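Local coordinates for tetracycline Repressor, class A (Pseudomonas sp., PDB 5MRU), which represses the tetracycline resistance gene by binding its operator DNA through a helix-turn-helix and loses affinity for that DNA when tetracycline binds, at residues Val9-Ala12 with Ala13-Leu17; Ala71-Asp74 with Trp75-Leu79; Arg98-Ala101 with Gly102-Pro105; Ala130-Ala133 with Leu134-Ser138. All coordinates share one frame; numbering follows the deposited sequence.

In the fold
The four contacts come in series along an all-helical chain. Interaction 1 lies on helix 7-24 of the DNA-binding region, while interactions 2, 3 and 4 belong to the C-terminal, drug-binding part. Interaction 2 starts helix 75-91, interaction 3 ends helix 96-100, and interaction 4 is a stretch of helix 127-153. The centres of interactions 1 and 2 are about 33 Å apart, on opposite sides of the chain's centre. Leu79 of interaction 2 packs on Leu134 and Ile137 of interaction 4, and interactions 3 and 4 both touch the anhydrotetracycline and the second subunit. Leu17 meets Ile99, joining interaction 1 to the magnesium-binding segment, a plausible path from drug to DNA-binding region.

Interaction 1. Residues Val9-Ala12 with Ala13-Leu17; sequences VIRA and ALDLL
Arg11 and Asp15, one helical turn apart, form a salt bridge along helix 7-24, with Arg11 NH2 3.2 Å from Asp15 OD1. Arg11 starts with CG anti to the backbone N (chi1 179°), then bends at chi2 and chi3, which folds the guanidinium back over the next turn instead of letting it run out straight. The carboxylate oxygen is met on its syn side, though 26° out of the carboxylate plane, and the two planes stand 49° apart, so the groups are not paired flat. A second, weak bond runs from Arg11 NE to the same OD1 at 3.5 Å. CB of Leu14 lies over one face of the guanidinium, an apolar support for the flat group. Beside it, CG2 of Ile10 meets CD1 of Leu14 at 3.7 Å. The branched Ile10 suits the side that meets helix 48-63, Leu14 packs on Tyr93, and the small Ala12 and Ala13 let another helix come close. Arg11 also reaches beyond the turn, bonding through NH2 to Tyr93 OH and through NH1 in a salt bridge with Glu62. Helix 27-34 packs on Ala12, Ala13 and Leu16, while helix 48-63 receives Ile10, Ala13 and Leu17.

Interaction 2. Residues Ala71-Asp74 with Trp75-Leu79; sequences ADDD and WRSFL
This is a helix N-cap: Asp74 caps the start of helix 75-91, at the end of the loop that follows helix 48-63, with Asp73 just before it beside Ser77 and Phe78. OD1 of Asp74 accepts from Ser77 N at 2.9 Å. The N-H comes from above the carboxylate plane, 40° out of it. Phe78 N then donates to Asp74 O at 2.9 Å, the first bond of the regular helical pattern. Ser77 turns its hydroxyl back toward the loop, OG lying between the backbone N and the carbonyl carbon (chi1 75°). There OG sits close to both Asp73 OD1 and Asp74 O, 2.8 Å from the latter. Asp73 OD2 lies at the edge of the Phe78 ring, 3.9 Å from CD1, with carboxylate and ring planes almost perpendicular. Trp75 carries CG of Arg76 over one face of its indole, and its ring also meets Phe125 edge-to-face. A short aspartate fits the place of Asp74 because it reaches Ser77 N, a first-turn amide that has no earlier helical carbonyl to bond. The negative charge of both aspartates would also be expected to interact favourably with the positive end of the helix dipole.

Interaction 3. Residues Arg98-Ala101 with Gly102-Pro105; sequences RIHA and GTRP. With MG (magnesium ion), chain C; TDC (5a,6-anhydrotetracycline), chain B.
The imidazole of His100 has Thr103 OG1 over the centre of one face, 3.5 Å above the plane, and O12 of the anhydrotetracycline at its edge. At that edge NE2 binds the magnesium ion at 2.3 Å. Phe86 makes an edge-to-face contact with the same ring. With CG anti to the backbone N (chi1 178°), the ring extends from the last turn of helix 96-100 to the metal. The drug chelates magnesium through O11 and O12, at 1.9 and 2.4 Å from the ion, and two waters bind it too. Thr103 suits its place because both its amide and its hydroxyl bond to His100 O, OG1 at 2.7 Å in the carbonyl plane and on a lone pair. Two donors thus grip one carbonyl at the helix end. Gly102, whose positive phi (78°) suits a residue without a side chain, bonds through its N to Glu147 of the second subunit. Farther along the loop, Pro105 CD lies 3.6 Å from drug C1A, although Arg104 and Pro105 are poorly ordered. The type II beta turn from His100 to Thr103 ends helix 96-100, and with the histidine-bound metal chelate it forms part of the inducer site of a tetracycline repressor.

Interaction 4. Residues Ala130-Ala133 with Leu134-Ser138; sequences AVNA and LMTIS. With TDC (5a,6-anhydrotetracycline), chain B.
Val131 and Met135 supply the apolar contact, lying side by side and pointing the same way, with Val131 CG1 3.4 Å from Met135 CE. The bend of Met135 at chi2 (67°) brings its sulfur to the anhydrotetracycline, SD being 3.5 Å from drug C7, and the bend at chi3 (89°) turns CE toward Val131. A flexible thioether suits this role, following the flat aromatic end of the drug while its methyl still reaches valine. Leu134 adds CD2 against the dimethylamino carbon C42, at 3.9 Å. These residues lie on helix 127-153, which contributes Leu134, Met135 and Ser138 to the drug pocket. In tetracycline repressors this helix and helix 183-199 pack with their copies in the second subunit as a four-helix bundle, consistent with Asn132 touching Val193 and Thr136 touching Gly190 of that subunit. The polar contacts centre on Asn132 O, which accepts from Thr136 N at 2.9 Å and from Thr136 OG1 at 2.8 Å, the two donors arriving from opposite faces of its plane. Threonine suits a buried helix position, because OG1, anti to its own carbonyl carbon (chi1 -69°), is satisfied by the preceding turn. Ile137 packs on Ala83 of helix 75-91 and on Ile194.

Interaction 1. Residues Val9-Ala12 with Ala13-Leu17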
# COMPACT_ATOMS: atom_id res chain seq x y z
N VAL A 9 16.25 -19.55 -12.88
CA VAL A 9 14.85 -19.32 -13.24
C VAL A 9 14.29 -18.06 -12.57
O VAL A 9 13.54 -17.30 -13.18
CB VAL A 9 13.96 -20.54 -12.86
CG1 VAL A 9 12.49 -20.26 -13.07
CG2 VAL A 9 14.31 -21.73 -13.72
N ILE A 10 14.62 -17.87 -11.30
CA ILE A 10 14.14 -16.71 -10.57
C ILE A 10 14.78 -15.40 -11.08
O ILE A 10 14.11 -14.38 -11.26
CB ILE A 10 14.38 -16.88 -9.06
CG1 ILE A 10 13.57 -18.07 -8.51
CG2 ILE A 10 13.97 -15.60 -8.34
CD1 ILE A 10 12.06 -17.84 -8.35
N ARG A 11 16.08 -15.45 -11.33
CA ARG A 11 16.74 -14.32 -11.88
C ARG A 11 16.04 -13.93 -13.18
O ARG A 11 15.73 -12.77 -13.40
CB ARG A 11 18.20 -14.67 -12.12
CG ARG A 11 19.08 -13.58 -12.73
CD ARG A 11 19.69 -12.66 -11.70
NE ARG A 11 18.97 -11.39 -11.69
CZ ARG A 11 18.45 -10.80 -10.63
NH1 ARG A 11 18.55 -11.32 -9.41
NH2 ARG A 11 17.81 -9.66 -10.79
N ALA A 12 15.79 -14.90 -14.04
CA ALA A 12 15.17 -14.63 -15.33
C ALA A 12 13.77 -14.00 -15.15
O ALA A 12 13.34 -13.12 -15.91
CB ALA A 12 15.08 -15.92 -16.13
N ALA A 13 13.04 -14.46 -14.13
CA ALA A 13 11.69 -13.92 -13.94
C ALA A 13 11.78 -12.49 -13.41
O ALA A 13 11.08 -11.61 -13.90
CB ALA A 13 10.85 -14.81 -13.05
N LEU A 14 12.69 -12.23 -12.49
CA LEU A 14 12.91 -10.85 -12.00
C LEU A 14 13.25 -9.88 -13.12
O LEU A 14 12.75 -8.76 -13.18
CB LEU A 14 14.01 -10.85 -10.94
CG LEU A 14 13.52 -11.51 -9.65
CD1 LEU A 14 14.69 -11.99 -8.84
CD2 LEU A 14 12.66 -10.52 -8.85
N ASP A 15 14.09 -10.34 -14.04
CA ASP A 15 14.56 -9.48 -15.12
C ASP A 15 13.43 -9.22 -16.07
O ASP A 15 13.33 -8.14 -16.61
CB ASP A 15 15.75 -10.11 -15.87
CG ASP A 15 16.99 -10.22 -15.00
OD1 ASP A 15 17.08 -9.54 -13.94
OD2 ASP A 15 17.90 -10.98 -15.38
N LEU A 16 12.55 -10.20 -16.26
CA LEU A 16 11.42 -10.02 -17.17
C LEU A 16 10.38 -9.10 -16.49
O LEU A 16 9.83 -8.20 -17.11
CB LEU A 16 10.84 -11.39 -17.52
CG LEU A 16 9.60 -11.41 -18.41
CD1 LEU A 16 9.90 -10.77 -19.74
CD2 LEU A 16 9.07 -12.84 -18.59
N LEU A 17 10.19 -9.31 -15.20
CA LEU A 17 9.37 -8.42 -14.38
C LEU A 17 9.77 -6.99 -14.59
O LEU A 17 8.91 -6.14 -14.71
CB LEU A 17 9.52 -8.75 -12.90
CG LEU A 17 8.75 -7.88 -11.92
CD1 LEU A 17 7.27 -7.89 -12.24
CD2 LEU A 17 8.96 -8.36 -10.50

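Interaction 2. Residues Ala71-Asp74 with Trp75-Leu79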
# COMPACT_ATOMS: atom_id res chain seq x y z
N ALA A 71 23.74 -7.23 17.74
CA ALA A 71 24.06 -6.68 19.08
C ALA A 71 24.09 -5.15 19.10
O ALA A 71 23.53 -4.53 20.01
CB ALA A 71 25.39 -7.23 19.60
N ASP A 72 24.74 -4.56 18.10
CA ASP A 72 24.84 -3.09 17.96
C ASP A 72 23.49 -2.34 17.76
O ASP A 72 23.41 -1.13 17.98
CB ASP A 72 25.80 -2.75 16.82
CG ASP A 72 25.46 -3.49 15.53
OD1 ASP A 72 24.32 -3.97 15.39
OD2 ASP A 72 26.34 -3.61 14.66
N ASP A 73 22.45 -3.05 17.34
CA ASP A 73 21.11 -2.46 17.25
C ASP A 73 20.54 -2.04 18.62
O ASP A 73 20.80 -2.67 19.63
CB ASP A 73 20.13 -3.44 16.58
CG ASP A 73 19.67 -2.98 15.20
OD1 ASP A 73 19.37 -1.77 15.05
OD2 ASP A 73 19.58 -3.83 14.27
N ASP A 74 19.79 -0.94 18.63
CA ASP A 74 18.79 -0.68 19.66
C ASP A 74 17.44 -0.73 18.93
O ASP A 74 17.39 -0.85 17.68
CB ASP A 74 19.03 0.67 20.38
CG ASP A 74 18.19 1.82 19.81
OD1 ASP A 74 18.35 2.17 18.61
OD2 ASP A 74 17.35 2.38 20.57
N TRP A 75 16.33 -0.64 19.67
CA TRP A 75 15.01 -0.83 19.05
C TRP A 75 14.69 0.20 17.94
O TRP A 75 14.36 -0.19 16.84
CB TRP A 75 13.88 -1.00 20.09
CG TRP A 75 13.39 0.23 20.80
CD1 TRP A 75 13.79 0.69 22.00
CD2 TRP A 75 12.37 1.13 20.35
NE1 TRP A 75 13.10 1.82 22.34
CE2 TRP A 75 12.23 2.12 21.33
CE3 TRP A 75 11.58 1.20 19.20
CZ2 TRP A 75 11.32 3.16 21.21
CZ3 TRP A 75 10.70 2.24 19.08
CH2 TRP A 75 10.57 3.20 20.06
N ARG A 76 14.84 1.49 18.23
CA ARG A 76 14.65 2.54 17.23
C ARG A 76 15.46 2.24 15.98
O ARG A 76 14.91 2.20 14.89
CB ARG A 76 15.09 3.92 17.74
CG ARG A 76 13.99 4.71 18.43
CD ARG A 76 14.57 5.97 19.07
NE ARG A 76 13.72 6.47 20.15
CZ ARG A 76 12.60 7.16 19.99
NH1 ARG A 76 12.16 7.44 18.76
NH2 ARG A 76 11.89 7.56 21.06
N SER A 77 16.76 2.04 16.16
CA SER A 77 17.68 1.86 15.03
C SER A 77 17.34 0.62 14.22
O SER A 77 17.53 0.62 13.01
CB SER A 77 19.11 1.77 15.52
OG SER A 77 19.34 0.51 16.11
N PHE A 78 16.82 -0.43 14.87
CA PHE A 78 16.38 -1.64 14.17
C PHE A 78 15.11 -1.44 13.33
O PHE A 78 15.08 -1.80 12.15
CB PHE A 78 16.12 -2.79 15.15
CG PHE A 78 15.33 -3.91 14.55
CD1 PHE A 78 15.87 -4.70 13.56
CD2 PHE A 78 14.01 -4.13 14.92
CE1 PHE A 78 15.13 -5.70 12.95
CE2 PHE A 78 13.26 -5.13 14.32
CZ PHE A 78 13.82 -5.92 13.33
N LEU A 79 14.05 -0.93 13.94
CA LEU A 79 12.81 -0.68 13.21
C LEU A 79 12.99 0.31 12.07
O LEU A 79 12.35 0.15 11.00
CB LEU A 79 11.72 -0.12 14.11
CG LEU A 79 11.20 -1.06 15.19
CD1 LEU A 79 10.32 -0.28 16.17
CD2 LEU A 79 10.47 -2.26 14.64

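Interaction 3. Residues Arg98-Ala101 with Gly102-Pro105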
# COMPACT_ATOMS: atom_id res chain seq x y z
N ARG A 98 3.46 -4.26 -4.94
CA ARG A 98 2.21 -4.82 -5.32
C ARG A 98 2.34 -6.29 -5.17
O ARG A 98 1.45 -6.96 -4.68
CB ARG A 98 1.95 -4.49 -6.77
CG ARG A 98 0.51 -4.64 -7.12
CD ARG A 98 0.28 -4.36 -8.59
NE ARG A 98 -0.60 -5.37 -9.17
CZ ARG A 98 -0.64 -5.62 -10.46
NH1 ARG A 98 -1.45 -6.55 -10.94
NH2 ARG A 98 0.14 -4.94 -11.28
N ILE A 99 3.49 -6.81 -5.59
CA ILE A 99 3.73 -8.23 -5.52
C ILE A 99 3.69 -8.76 -4.11
O ILE A 99 3.13 -9.81 -3.86
CB ILE A 99 5.04 -8.55 -6.24
CG1 ILE A 99 4.76 -8.49 -7.73
CG2 ILE A 99 5.56 -9.93 -5.87
CD1 ILE A 99 5.96 -8.81 -8.58
N HIS A 100 4.22 -7.97 -3.19
CA HIS A 100 4.37 -8.36 -1.78
C HIS A 100 3.08 -8.42 -1.04
O HIS A 100 2.94 -9.14 -0.06
CB HIS A 100 5.24 -7.35 -1.06
CG HIS A 100 5.41 -7.66 0.36
ND1 HIS A 100 6.42 -8.46 0.82
CD2 HIS A 100 4.65 -7.35 1.44
CE1 HIS A 100 6.31 -8.61 2.13
NE2 HIS A 100 5.23 -7.97 2.53
N ALA A 101 2.13 -7.63 -1.51
CA ALA A 101 0.84 -7.50 -0.84
C ALA A 101 0.15 -8.83 -0.74
O ALA A 101 0.11 -9.59 -1.71
CB ALA A 101 -0.04 -6.52 -1.59
N GLY A 102 -0.38 -9.13 0.44
CA GLY A 102 -1.03 -10.39 0.66
C GLY A 102 -0.10 -11.56 0.88
O GLY A 102 -0.57 -12.64 1.12
N THR A 103 1.20 -11.38 0.82
CA THR A 103 2.08 -12.51 1.07
C THR A 103 2.21 -12.63 2.57
O THR A 103 1.96 -11.67 3.30
CB THR A 103 3.49 -12.40 0.43
OG1 THR A 103 4.21 -11.28 0.96
CG2 THR A 103 3.42 -12.32 -1.09
N ARG A 104 2.53 -13.82 3.03
CA ARG A 104 2.73 -14.08 4.44
C ARG A 104 4.09 -14.73 4.55
O ARG A 104 4.39 -15.68 3.81
CB ARG A 104 1.63 -14.97 5.03
CG ARG A 104 0.47 -14.20 5.69
CD ARG A 104 0.07 -12.98 4.86
NE ARG A 104 -1.15 -12.22 5.16
CZ ARG A 104 -1.88 -12.25 6.28
NH1 ARG A 104 -1.59 -13.03 7.32
NH2 ARG A 104 -2.96 -11.48 6.33
N PRO A 105 4.92 -14.22 5.46
CA PRO A 105 6.31 -14.67 5.54
C PRO A 105 6.41 -16.22 5.72
O PRO A 105 5.64 -16.79 6.49
CB PRO A 105 6.84 -13.91 6.76
CG PRO A 105 5.63 -13.64 7.60
CD PRO A 105 4.53 -13.39 6.62
MG MG C . 4.36 -9.62 3.83
O12 TDC B . 5.86 -8.28 5.19
C12 TDC B . 6.28 -8.41 6.37
C1B TDC B . 5.43 -9.08 7.39
C11 TDC B . 4.22 -9.62 7.00
O11 TDC B . 3.78 -9.52 5.69
C1A TDC B . 3.41 -10.26 7.92
C10 TDC B . 2.19 -10.80 7.52
O10 TDC B . 1.72 -10.71 6.22
C9 TDC B . 1.34 -11.48 8.51
C8 TDC B . 1.79 -11.58 9.81
C7 TDC B . 3.01 -11.03 10.16
C61 TDC B . 3.83 -10.37 9.25
C6 TDC B . 5.07 -9.82 9.63
C62 TDC B . 5.60 -9.89 11.03
C51 TDC B . 5.88 -9.18 8.70
C5 TDC B . 7.21 -8.57 9.13
C1C TDC B . 7.65 -7.96 6.79
C1 TDC B . 8.61 -9.16 6.85
O1 TDC B . 8.22 -10.26 6.47
O1C TDC B . 8.14 -6.93 5.98
C41 TDC B . 7.64 -7.43 8.19
C4 TDC B . 9.02 -6.86 8.65
N4 TDC B . 9.27 -5.37 8.59
C43 TDC B . 8.68 -4.68 7.41
C42 TDC B . 8.66 -4.79 9.83
C3 TDC B . 10.19 -7.69 8.10
O3 TDC B . 11.30 -7.36 8.48
C2 TDC B . 9.96 -8.86 7.29
C21 TDC B . 11.08 -9.72 6.87
O21 TDC B . 12.22 -9.51 7.30
N21 TDC B . 10.88 -10.84 6.13
O HOH W 1 2.38 -9.19 3.49
O HOH W 2 6.39 -10.93 4.22

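Interaction 4. Residues Ala130-Ala133 with Leu134-Ser138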
# COMPACT_ATOMS: atom_id res chain seq x y z
N ALA A 130 4.31 -5.35 19.91
CA ALA A 130 5.39 -5.72 19.00
C ALA A 130 4.86 -6.13 17.63
O ALA A 130 5.42 -5.73 16.61
CB ALA A 130 6.27 -6.81 19.60
N VAL A 131 3.78 -6.92 17.60
CA VAL A 131 3.14 -7.30 16.35
C VAL A 131 2.71 -6.04 15.64
O VAL A 131 2.97 -5.89 14.44
CB VAL A 131 1.87 -8.17 16.54
CG1 VAL A 131 1.41 -8.69 15.18
CG2 VAL A 131 2.10 -9.31 17.52
N ASN A 132 2.07 -5.14 16.39
CA ASN A 132 1.59 -3.86 15.85
C ASN A 132 2.68 -2.96 15.27
O ASN A 132 2.46 -2.33 14.25
CB ASN A 132 0.81 -3.06 16.90
CG ASN A 132 0.18 -1.79 16.32
OD1 ASN A 132 0.58 -0.67 16.63
ND2 ASN A 132 -0.78 -1.98 15.43
N ALA A 133 3.82 -2.90 15.93
CA ALA A 133 4.97 -2.16 15.40
C ALA A 133 5.46 -2.71 14.03
O ALA A 133 5.91 -1.95 13.18
CB ALA A 133 6.12 -2.14 16.40
N LEU A 134 5.39 -4.01 13.84
CA LEU A 134 5.95 -4.59 12.64
C LEU A 134 4.91 -4.45 11.56
O LEU A 134 5.20 -3.98 10.47
CB LEU A 134 6.36 -6.05 12.88
CG LEU A 134 7.50 -6.21 13.92
CD1 LEU A 134 8.00 -7.64 14.02
CD2 LEU A 134 8.69 -5.29 13.65
N MET A 135 3.69 -4.80 11.88
CA MET A 135 2.64 -4.70 10.89
C MET A 135 2.53 -3.26 10.39
O MET A 135 2.57 -2.99 9.20
CB MET A 135 1.30 -5.22 11.44
CG MET A 135 0.68 -6.29 10.54
SD MET A 135 1.62 -7.85 10.47
CE MET A 135 0.84 -8.68 11.87
N THR A 136 2.41 -2.33 11.32
CA THR A 136 2.13 -0.95 10.97
C THR A 136 3.21 -0.35 10.06
O THR A 136 2.92 0.34 9.09
CB THR A 136 1.97 -0.13 12.25
OG1 THR A 136 0.76 -0.53 12.92
CG2 THR A 136 1.93 1.34 11.95
N ILE A 137 4.46 -0.62 10.40
CA ILE A 137 5.60 -0.21 9.60
C ILE A 137 5.47 -0.88 8.25
O ILE A 137 5.62 -0.24 7.21
CB ILE A 137 6.94 -0.60 10.28
CG1 ILE A 137 7.21 0.33 11.46
CG2 ILE A 137 8.13 -0.53 9.32
CD1 ILE A 137 8.39 -0.07 12.28
N SER A 138 5.18 -2.17 8.28
CA SER A 138 4.93 -2.94 7.08
C SER A 138 3.81 -2.34 6.16
O SER A 138 3.99 -2.12 4.95
CB SER A 138 4.63 -4.36 7.51
OG SER A 138 4.29 -5.14 6.40
O12 TDC B . 5.86 -8.28 5.19
C12 TDC B . 6.28 -8.41 6.37
C1B TDC B . 5.43 -9.08 7.39
C11 TDC B . 4.22 -9.62 7.00
O11 TDC B . 3.78 -9.52 5.69
C1A TDC B . 3.41 -10.26 7.92
C10 TDC B . 2.19 -10.80 7.52
O10 TDC B . 1.72 -10.71 6.22
C9 TDC B . 1.34 -11.48 8.51
C8 TDC B . 1.79 -11.58 9.81
C7 TDC B . 3.01 -11.03 10.16
C61 TDC B . 3.83 -10.37 9.25
C6 TDC B . 5.07 -9.82 9.63
C62 TDC B . 5.60 -9.89 11.03
C51 TDC B . 5.88 -9.18 8.70
C5 TDC B . 7.21 -8.57 9.13
C1C TDC B . 7.65 -7.96 6.79
C1 TDC B . 8.61 -9.16 6.85
O1 TDC B . 8.22 -10.26 6.47
O1C TDC B . 8.14 -6.93 5.98
C41 TDC B . 7.64 -7.43 8.19
C4 TDC B . 9.02 -6.86 8.65
N4 TDC B . 9.27 -5.37 8.59
C43 TDC B . 8.68 -4.68 7.41
C42 TDC B . 8.66 -4.79 9.83
C3 TDC B . 10.19 -7.69 8.10
O3 TDC B . 11.30 -7.36 8.48
C2 TDC B . 9.96 -8.86 7.29
C21 TDC B . 11.08 -9.72 6.87
O21 TDC B . 12.22 -9.51 7.30
N21 TDC B . 10.88 -10.84 6.13